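Local coordinates for protein nuclear hormone receptor FTZ-F1 (Drosophila melanogaster, PDB 2XHS) that probably regulates transcription as an NR5A-type nuclear receptor, whose ligand-binding domain holds a short peptide of its partner Fushi tarazu, at residues F48-K53 against Q115-M120; V70-L75 against M81-H86. All coordinates share one frame; numbering follows the deposited sequence.

Contact 1 of 2, residues F48-K53 against Q115-M120; sequences FELMCK and QVFNLM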
ATOM      1  N   PHE A  48     -18.897   2.763  -7.099  1.00 51.48           N
ATOM      2  CA  PHE A  48     -18.264   1.658  -6.449  1.00 50.99           C
ATOM      3  C   PHE A  48     -17.419   0.925  -7.420  1.00 51.08           C
ATOM      4  O   PHE A  48     -16.337   0.544  -7.120  1.00 51.45           O
ATOM      5  CB  PHE A  48     -19.273   0.737  -5.825  1.00 51.14           C
ATOM      6  CG  PHE A  48     -18.666  -0.454  -5.185  1.00 49.92           C
ATOM      7  CD1 PHE A  48     -18.179  -0.396  -3.929  1.00 49.05           C
ATOM      8  CD2 PHE A  48     -18.563  -1.620  -5.859  1.00 50.19           C
ATOM      9  CE1 PHE A  48     -17.628  -1.441  -3.383  1.00 48.26           C
ATOM     10  CE2 PHE A  48     -18.010  -2.673  -5.289  1.00 46.23           C
ATOM     11  CZ  PHE A  48     -17.547  -2.584  -4.055  1.00 45.55           C
ATOM     12  N   GLU A  49     -17.906   0.732  -8.614  1.00 50.69           N
ATOM     13  CA  GLU A  49     -17.130   0.014  -9.584  1.00 51.55           C
ATOM     14  C   GLU A  49     -15.854   0.712  -9.897  1.00 51.93           C
ATOM     15  O   GLU A  49     -14.870   0.079 -10.152  1.00 53.17           O
ATOM     16  CB  GLU A  49     -17.882  -0.099 -10.884  1.00 52.89           C
ATOM     17  CG  GLU A  49     -19.025  -1.024 -10.884  1.00 55.44           C
ATOM     18  CD  GLU A  49     -19.245  -1.606 -12.220  1.00 58.83           C
ATOM     19  OE1 GLU A  49     -18.777  -1.027 -13.187  1.00 59.43           O
ATOM     20  OE2 GLU A  49     -19.897  -2.634 -12.322  1.00 64.81           O
ATOM     21  N   LEU A  50     -15.901   2.026  -9.937  1.00 51.37           N
ATOM     22  CA  LEU A  50     -14.757   2.848 -10.253  1.00 50.09           C
ATOM     23  C   LEU A  50     -13.685   2.713  -9.223  1.00 50.12           C
ATOM     24  O   LEU A  50     -12.535   2.591  -9.529  1.00 50.43           O
ATOM     25  CB  LEU A  50     -15.195   4.284 -10.316  1.00 49.64           C
ATOM     26  CG  LEU A  50     -14.702   5.182 -11.436  1.00 48.72           C
ATOM     27  CD1 LEU A  50     -14.906   6.587 -11.057  1.00 47.19           C
ATOM     28  CD2 LEU A  50     -13.287   4.946 -11.732  1.00 47.86           C
HETATM   29  N   MSE A  51     -14.082   2.687  -7.981  1.00 49.74           N
HETATM   30  CA  MSE A  51     -13.140   2.593  -6.925  1.00 49.89           C
HETATM   31  C   MSE A  51     -12.389   1.327  -7.103  1.00 48.82           C
HETATM   32  O   MSE A  51     -11.225   1.275  -6.880  1.00 49.69           O
HETATM   33  CB  MSE A  51     -13.864   2.569  -5.605  1.00 49.96           C
HETATM   34  CG  MSE A  51     -12.967   2.619  -4.449  1.00 52.15           C
HETATM   35 SE   MSE A  51     -13.824   2.033  -2.967  1.00 66.29          SE
HETATM   36  CE  MSE A  51     -13.688   0.211  -3.269  1.00 65.93           C
ATOM     37  N   CYS A  52     -13.089   0.290  -7.497  1.00 47.43           N
ATOM     38  CA  CYS A  52     -12.513  -1.007  -7.748  1.00 46.82           C
ATOM     39  C   CYS A  52     -11.561  -0.977  -8.888  1.00 46.99           C
ATOM     40  O   CYS A  52     -10.617  -1.720  -8.915  1.00 47.66           O
ATOM     41  CB  CYS A  52     -13.576  -2.041  -7.990  1.00 46.22           C
ATOM     42  SG  CYS A  52     -14.350  -2.627  -6.561  1.00 45.52           S
ATOM     43  N   LYS A  53     -11.850  -0.155  -9.869  1.00 46.12           N
ATOM     44  CA  LYS A  53     -10.989  -0.020 -11.001  1.00 44.95           C
ATOM     45  C   LYS A  53      -9.680   0.551 -10.603  1.00 43.94           C
ATOM     46  O   LYS A  53      -8.656   0.180 -11.100  1.00 43.22           O
ATOM     47  CB  LYS A  53     -11.650   0.847 -12.040  1.00 45.69           C
ATOM     48  CG  LYS A  53     -12.165   0.054 -13.177  1.00 50.51           C
ATOM     49  CD  LYS A  53     -12.703   0.893 -14.256  1.00 55.02           C
ATOM     50  CE  LYS A  53     -14.185   0.907 -14.223  1.00 58.74           C
ATOM     51  NZ  LYS A  53     -14.715   1.329 -15.518  1.00 60.55           N
ATOM     52  N   GLN A 115     -20.006  14.564 -10.933  1.00 58.01           N
ATOM     53  CA  GLN A 115     -20.088  13.459 -10.033  1.00 56.72           C
ATOM     54  C   GLN A 115     -18.899  13.589  -9.111  1.00 55.38           C
ATOM     55  O   GLN A 115     -17.914  14.188  -9.456  1.00 55.04           O
ATOM     56  CB  GLN A 115     -20.034  12.174 -10.827  1.00 57.08           C
ATOM     57  CG  GLN A 115     -21.159  11.221 -10.549  1.00 56.03           C
ATOM     58  CD  GLN A 115     -21.186  10.096 -11.516  1.00 55.17           C
ATOM     59  OE1 GLN A 115     -20.903  10.269 -12.676  1.00 54.32           O
ATOM     60  NE2 GLN A 115     -21.527   8.935 -11.047  1.00 53.44           N
ATOM     61  N   VAL A 116     -18.990  13.040  -7.923  1.00 53.80           N
ATOM     62  CA  VAL A 116     -17.930  13.197  -6.964  1.00 52.77           C
ATOM     63  C   VAL A 116     -17.351  11.867  -6.542  1.00 52.31           C
ATOM     64  O   VAL A 116     -18.073  10.995  -6.155  1.00 53.02           O
ATOM     65  CB  VAL A 116     -18.462  13.949  -5.742  1.00 52.73           C
ATOM     66  CG1 VAL A 116     -17.462  13.973  -4.639  1.00 52.90           C
ATOM     67  CG2 VAL A 116     -18.817  15.331  -6.126  1.00 52.38           C
ATOM     68  N   PHE A 117     -16.036  11.733  -6.584  1.00 50.97           N
ATOM     69  CA  PHE A 117     -15.402  10.499  -6.187  1.00 50.22           C
ATOM     70  C   PHE A 117     -14.786  10.609  -4.828  1.00 49.81           C
ATOM     71  O   PHE A 117     -14.021  11.487  -4.585  1.00 50.20           O
ATOM     72  CB  PHE A 117     -14.321  10.101  -7.174  1.00 49.43           C
ATOM     73  CG  PHE A 117     -13.741   8.754  -6.911  1.00 51.26           C
ATOM     74  CD1 PHE A 117     -14.437   7.620  -7.220  1.00 52.00           C
ATOM     75  CD2 PHE A 117     -12.514   8.613  -6.340  1.00 50.53           C
ATOM     76  CE1 PHE A 117     -13.917   6.421  -6.976  1.00 50.16           C
ATOM     77  CE2 PHE A 117     -12.020   7.416  -6.093  1.00 48.85           C
ATOM     78  CZ  PHE A 117     -12.713   6.324  -6.417  1.00 51.92           C
ATOM     79  N   ASN A 118     -15.108   9.683  -3.946  1.00 48.79           N
ATOM     80  CA  ASN A 118     -14.565   9.690  -2.625  1.00 47.64           C
ATOM     81  C   ASN A 118     -13.258   9.004  -2.655  1.00 47.12           C
ATOM     82  O   ASN A 118     -13.191   7.823  -2.641  1.00 48.83           O
ATOM     83  CB  ASN A 118     -15.481   8.916  -1.723  1.00 47.90           C
ATOM     84  CG  ASN A 118     -15.104   9.009  -0.306  1.00 49.41           C
ATOM     85  OD1 ASN A 118     -14.761  10.049   0.168  1.00 57.54           O
ATOM     86  ND2 ASN A 118     -15.163   7.921   0.385  1.00 48.34           N
ATOM     87  N   LEU A 119     -12.209   9.788  -2.716  1.00 47.16           N
ATOM     88  CA  LEU A 119     -10.842   9.334  -2.749  1.00 47.44           C
ATOM     89  C   LEU A 119     -10.496   8.632  -1.483  1.00 47.64           C
ATOM     90  O   LEU A 119      -9.743   7.716  -1.459  1.00 45.95           O
ATOM     91  CB  LEU A 119      -9.915  10.510  -2.946  1.00 46.87           C
ATOM     92  CG  LEU A 119      -9.940  11.150  -4.309  1.00 47.94           C
ATOM     93  CD1 LEU A 119      -9.406  12.516  -4.224  1.00 48.09           C
ATOM     94  CD2 LEU A 119      -9.078  10.353  -5.186  1.00 46.35           C
HETATM   95  N   MSE A 120     -11.094   9.105  -0.423  1.00 49.02           N
HETATM   96  CA  MSE A 120     -10.895   8.639   0.911  1.00 51.22           C
HETATM   97  C   MSE A 120     -11.299   7.200   1.026  1.00 51.06           C
HETATM   98  O   MSE A 120     -10.768   6.477   1.810  1.00 50.37           O
HETATM   99  CB  MSE A 120     -11.725   9.518   1.823  1.00 53.18           C
HETATM  100  CG  MSE A 120     -11.628   9.261   3.284  1.00 58.45           C
HETATM  101 SE   MSE A 120      -9.923   9.418   3.964  1.00 77.91          SE
HETATM  102  CE  MSE A 120     -10.340   8.950   5.715  1.00 77.64           C
TER
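Phe117 meets the helical segment 48-53 with the far end of its ring, and only Leu50 and Met51 receive it. The first touch is made on the helix backbone: Phe117 CZ lies 3.8 Å from Met51 CA, which sits at the ring edge and in its plane. Beside it, Met51 CB comes to 4.0 Å from Phe117 CZ, while Phe117 CE1 lies 3.9 Å from Met51 N. Further along the same rim, Leu50 CD1 stands 4.0 Å from Phe117 CD1; this methyl comes in at a slant, and the two side chains cross obliquely. All three residues are buried, and the side-chain contacts are apolar.

Torsions decide how far each group reaches. In Phe117, CG is anti to the backbone N (chi1 -173°), which carries the ring off the strand toward the helix. The selenomethionine Met51 offers its CB, but its chain bends at chi3 (79°) and carries the selenium off from Phe117, with the side chain also touching Ser121 and Leu122.

The arrangement belongs to the three-layer alpha-helical sandwich of nuclear receptor ligand-binding domains, where a small antiparallel hairpin, here strands 108-110 and 116-118, packs against the early part of helix 47-67. Further out, backbone hydrogen bonds with Thr109 tie Phe117 into that hairpin. Leu50 is backed by helix 24-39, where its side chain touches Leu34, Leu35, Gln38 and Thr39. At the start of the strand segment, Gln115 NE2 is hydrogen-bonded to Val45 O and Gln115 OE1 to Asn113 ND2.

Contact 2 of 2, residues V70-L75 against M81-H86; sequences VFFKDL and MKLLQH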
ATOM      1  N   VAL A  70      14.527  -5.695  -4.402  1.00 65.82           N
ATOM      2  CA  VAL A  70      15.762  -6.400  -4.289  1.00 68.18           C
ATOM      3  C   VAL A  70      15.535  -7.768  -3.721  1.00 69.38           C
ATOM      4  O   VAL A  70      16.131  -8.726  -4.159  1.00 70.27           O
ATOM      5  CB  VAL A  70      16.731  -5.614  -3.430  1.00 68.04           C
ATOM      6  CG1 VAL A  70      16.003  -5.000  -2.301  1.00 67.48           C
ATOM      7  CG2 VAL A  70      17.793  -6.507  -2.923  1.00 67.95           C
ATOM      8  N   PHE A  71      14.717  -7.862  -2.698  1.00 69.76           N
ATOM      9  CA  PHE A  71      14.443  -9.131  -2.068  1.00 71.03           C
ATOM     10  C   PHE A  71      13.666 -10.141  -2.861  1.00 70.95           C
ATOM     11  O   PHE A  71      13.918 -11.313  -2.800  1.00 71.02           O
ATOM     12  CB  PHE A  71      13.763  -8.872  -0.773  1.00 71.18           C
ATOM     13  CG  PHE A  71      14.513  -7.966   0.081  1.00 74.81           C
ATOM     14  CD1 PHE A  71      15.444  -8.446   0.937  1.00 78.76           C
ATOM     15  CD2 PHE A  71      14.316  -6.634   0.011  1.00 78.56           C
ATOM     16  CE1 PHE A  71      16.143  -7.616   1.722  1.00 81.96           C
ATOM     17  CE2 PHE A  71      15.014  -5.803   0.789  1.00 82.09           C
ATOM     18  CZ  PHE A  71      15.932  -6.292   1.646  1.00 83.27           C
ATOM     19  N   PHE A  72      12.685  -9.674  -3.591  1.00 70.36           N
ATOM     20  CA  PHE A  72      11.868 -10.545  -4.379  1.00 69.72           C
ATOM     21  C   PHE A  72      12.689 -11.202  -5.420  1.00 71.10           C
ATOM     22  O   PHE A  72      12.442 -12.306  -5.796  1.00 71.91           O
ATOM     23  CB  PHE A  72      10.777  -9.768  -5.052  1.00 68.98           C
ATOM     24  CG  PHE A  72       9.463  -9.923  -4.417  1.00 64.85           C
ATOM     25  CD1 PHE A  72       9.318  -9.775  -3.086  1.00 60.19           C
ATOM     26  CD2 PHE A  72       8.368 -10.201  -5.160  1.00 60.94           C
ATOM     27  CE1 PHE A  72       8.124  -9.919  -2.530  1.00 58.73           C
ATOM     28  CE2 PHE A  72       7.188 -10.336  -4.588  1.00 57.90           C
ATOM     29  CZ  PHE A  72       7.065 -10.190  -3.279  1.00 59.80           C
ATOM     30  N   LYS A  73      13.714 -10.527  -5.864  1.00 72.59           N
ATOM     31  CA  LYS A  73      14.470 -11.015  -6.973  1.00 74.81           C
ATOM     32  C   LYS A  73      14.998 -12.379  -6.635  1.00 74.75           C
ATOM     33  O   LYS A  73      15.131 -13.238  -7.485  1.00 75.65           O
ATOM     34  CB  LYS A  73      15.616 -10.065  -7.259  1.00 75.88           C
ATOM     35  CG  LYS A  73      15.162  -8.653  -7.528  1.00 80.45           C
ATOM     36  CD  LYS A  73      16.223  -7.862  -8.264  1.00 85.72           C
ATOM     37  CE  LYS A  73      15.587  -6.878  -9.225  1.00 87.62           C
ATOM     38  NZ  LYS A  73      16.510  -5.803  -9.661  1.00 88.22           N
ATOM     39  N   ASP A  74      15.266 -12.593  -5.373  1.00 73.91           N
ATOM     40  CA  ASP A  74      15.890 -13.804  -4.931  1.00 73.25           C
ATOM     41  C   ASP A  74      14.851 -14.801  -4.588  1.00 72.43           C
ATOM     42  O   ASP A  74      15.118 -15.785  -3.952  1.00 73.20           O
ATOM     43  CB  ASP A  74      16.703 -13.517  -3.703  1.00 73.90           C
ATOM     44  CG  ASP A  74      17.733 -12.495  -3.952  1.00 76.40           C
ATOM     45  OD1 ASP A  74      17.855 -12.085  -5.109  1.00 77.37           O
ATOM     46  OD2 ASP A  74      18.445 -12.132  -3.012  1.00 75.52           O
ATOM     47  N   LEU A  75      13.653 -14.562  -5.050  1.00 70.72           N
ATOM     48  CA  LEU A  75      12.558 -15.380  -4.644  1.00 69.20           C
ATOM     49  C   LEU A  75      11.846 -15.999  -5.793  1.00 69.47           C
ATOM     50  O   LEU A  75      11.761 -15.430  -6.859  1.00 68.02           O
ATOM     51  CB  LEU A  75      11.584 -14.517  -3.885  1.00 68.86           C
ATOM     52  CG  LEU A  75      11.815 -14.563  -2.407  1.00 67.98           C
ATOM     53  CD1 LEU A  75      10.786 -13.759  -1.731  1.00 64.61           C
ATOM     54  CD2 LEU A  75      11.694 -15.976  -2.021  1.00 68.82           C
HETATM   55  N   MSE A  81       4.174 -14.901  -4.869  1.00 56.04           N
HETATM   56  CA  MSE A  81       2.748 -14.806  -4.984  1.00 56.48           C
HETATM   57  C   MSE A  81       2.122 -14.871  -3.636  1.00 55.84           C
HETATM   58  O   MSE A  81       1.232 -14.156  -3.345  1.00 56.55           O
HETATM   59  CB  MSE A  81       2.240 -15.960  -5.804  1.00 57.11           C
HETATM   60  CG  MSE A  81       2.607 -15.875  -7.227  1.00 61.30           C
HETATM   61 SE   MSE A  81       1.871 -17.303  -8.157  1.00 74.19          SE
HETATM   62  CE  MSE A  81       0.119 -17.085  -7.662  1.00 66.02           C
ATOM     63  N   LYS A  82       2.586 -15.746  -2.792  1.00 54.48           N
ATOM     64  CA  LYS A  82       2.000 -15.867  -1.491  1.00 53.89           C
ATOM     65  C   LYS A  82       2.150 -14.644  -0.648  1.00 51.40           C
ATOM     66  O   LYS A  82       1.285 -14.313   0.109  1.00 50.03           O
ATOM     67  CB  LYS A  82       2.611 -17.042  -0.780  1.00 55.37           C
ATOM     68  CG  LYS A  82       2.247 -18.349  -1.394  1.00 60.83           C
ATOM     69  CD  LYS A  82       2.671 -19.465  -0.515  1.00 70.83           C
ATOM     70  CE  LYS A  82       2.770 -20.746  -1.286  1.00 75.37           C
ATOM     71  NZ  LYS A  82       4.195 -21.069  -1.504  1.00 80.01           N
ATOM     72  N   LEU A  83       3.293 -14.005  -0.737  1.00 49.59           N
ATOM     73  CA  LEU A  83       3.541 -12.813   0.025  1.00 47.40           C
ATOM     74  C   LEU A  83       2.665 -11.687  -0.386  1.00 46.64           C
ATOM     75  O   LEU A  83       2.166 -10.982   0.429  1.00 46.78           O
ATOM     76  CB  LEU A  83       4.981 -12.397  -0.137  1.00 46.62           C
ATOM     77  CG  LEU A  83       6.047 -13.169   0.598  1.00 42.41           C
ATOM     78  CD1 LEU A  83       7.314 -12.641   0.127  1.00 43.09           C
ATOM     79  CD2 LEU A  83       5.921 -12.920   2.026  1.00 35.60           C
ATOM     80  N   LEU A  84       2.532 -11.499  -1.673  1.00 45.36           N
ATOM     81  CA  LEU A  84       1.686 -10.487  -2.228  1.00 45.69           C
ATOM     82  C   LEU A  84       0.245 -10.732  -1.923  1.00 46.94           C
ATOM     83  O   LEU A  84      -0.485  -9.831  -1.664  1.00 48.02           O
ATOM     84  CB  LEU A  84       1.873 -10.446  -3.716  1.00 45.17           C
ATOM     85  CG  LEU A  84       3.081  -9.748  -4.283  1.00 45.00           C
ATOM     86  CD1 LEU A  84       3.247 -10.229  -5.657  1.00 47.64           C
ATOM     87  CD2 LEU A  84       2.827  -8.310  -4.321  1.00 43.65           C
ATOM     88  N   GLN A  85      -0.170 -11.974  -1.975  1.00 47.43           N
ATOM     89  CA  GLN A  85      -1.534 -12.326  -1.694  1.00 47.91           C
ATOM     90  C   GLN A  85      -1.906 -12.011  -0.299  1.00 48.40           C
ATOM     91  O   GLN A  85      -3.021 -11.703  -0.024  1.00 49.11           O
ATOM     92  CB  GLN A  85      -1.747 -13.795  -1.913  1.00 48.72           C
ATOM     93  CG  GLN A  85      -2.249 -14.141  -3.261  1.00 51.93           C
ATOM     94  CD  GLN A  85      -2.097 -15.573  -3.576  1.00 51.69           C
ATOM     95  OE1 GLN A  85      -2.131 -15.954  -4.718  1.00 54.24           O
ATOM     96  NE2 GLN A  85      -1.936 -16.379  -2.573  1.00 51.70           N
ATOM     97  N   HIS A  86      -0.980 -12.176   0.613  1.00 49.26           N
ATOM     98  CA  HIS A  86      -1.235 -11.919   2.003  1.00 50.61           C
ATOM     99  C   HIS A  86      -1.483 -10.496   2.393  1.00 51.25           C
ATOM    100  O   HIS A  86      -2.335 -10.208   3.192  1.00 53.62           O
ATOM    101  CB  HIS A  86      -0.074 -12.436   2.811  1.00 50.93           C
ATOM    102  CG  HIS A  86      -0.368 -12.566   4.263  1.00 55.23           C
ATOM    103  ND1 HIS A  86       0.244 -11.794   5.216  1.00 58.49           N
ATOM    104  CD2 HIS A  86      -1.211 -13.376   4.930  1.00 56.17           C
ATOM    105  CE1 HIS A  86      -0.207 -12.120   6.404  1.00 51.04           C
ATOM    106  NE2 HIS A  86      -1.093 -13.077   6.257  1.00 52.94           N
TER
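Phe72 O accepts a hydrogen bond from Leu75 N at 2.7 Å and a weak one from Gln80 NE2, in the first turns of helix 77-102. The turn closed by the first bond puts Phe72 and Leu75 on the same front, facing Leu83 and Leu84. Phenylalanine, leucine, an aspartate-glutamine pair (Asp79 and Gln80) and two leucines, in this spacing, form the signature motif of nuclear receptor ligand-binding domains, which links the end of helix 47-67 to helix 77-102.

The Phe72 ring reaches between the two leucines. Its CE1 lies 3.9 Å from Leu83 CD1, a methyl that approaches at a slant as the two side chains run antiparallel alongside one another. At the ring edge by CE2, Leu84 CD1 sits near the ring plane, 4.1 Å from Phe72 CE2. Leu84 gets there because its CG is anti to the carbonyl carbon (chi1 -79°), bringing its CD1 methyl to the ring. Ala66 of helix 47-67 touches both Phe72 and Leu84. Shortening Phe72 to an alanine is likely to open a gap between Leu83, Leu84 and Ala66, leaving Leu84 freer to turn. Leu84 and the selenomethionine Met81 both pack on apolar side chains of the bound peptide. Leu75 completes the patch, crossing Leu83 at about a right angle, with Leu75 CD1 4.1 Å from Leu83 CD1.

In the fold
Contacts 1 and 2 lie on opposite sides of the chain's centre, their own centres 29 Å apart and their nearest atoms about 15 Å apart, so they do not touch. Helix 47-67 connects them: contact 1 engages its first turns, and contact 2 begins in the loop that follows it and packs back on helix 77-102, the next helix. Along the chain, both segments of contact 2 fall between the two segments of contact 1. The general point is that one ligand-binding domain fold packs at separate places, contact 1 joining the hairpin to the helical body and contact 2 lying at the helix corner beside the bound peptide.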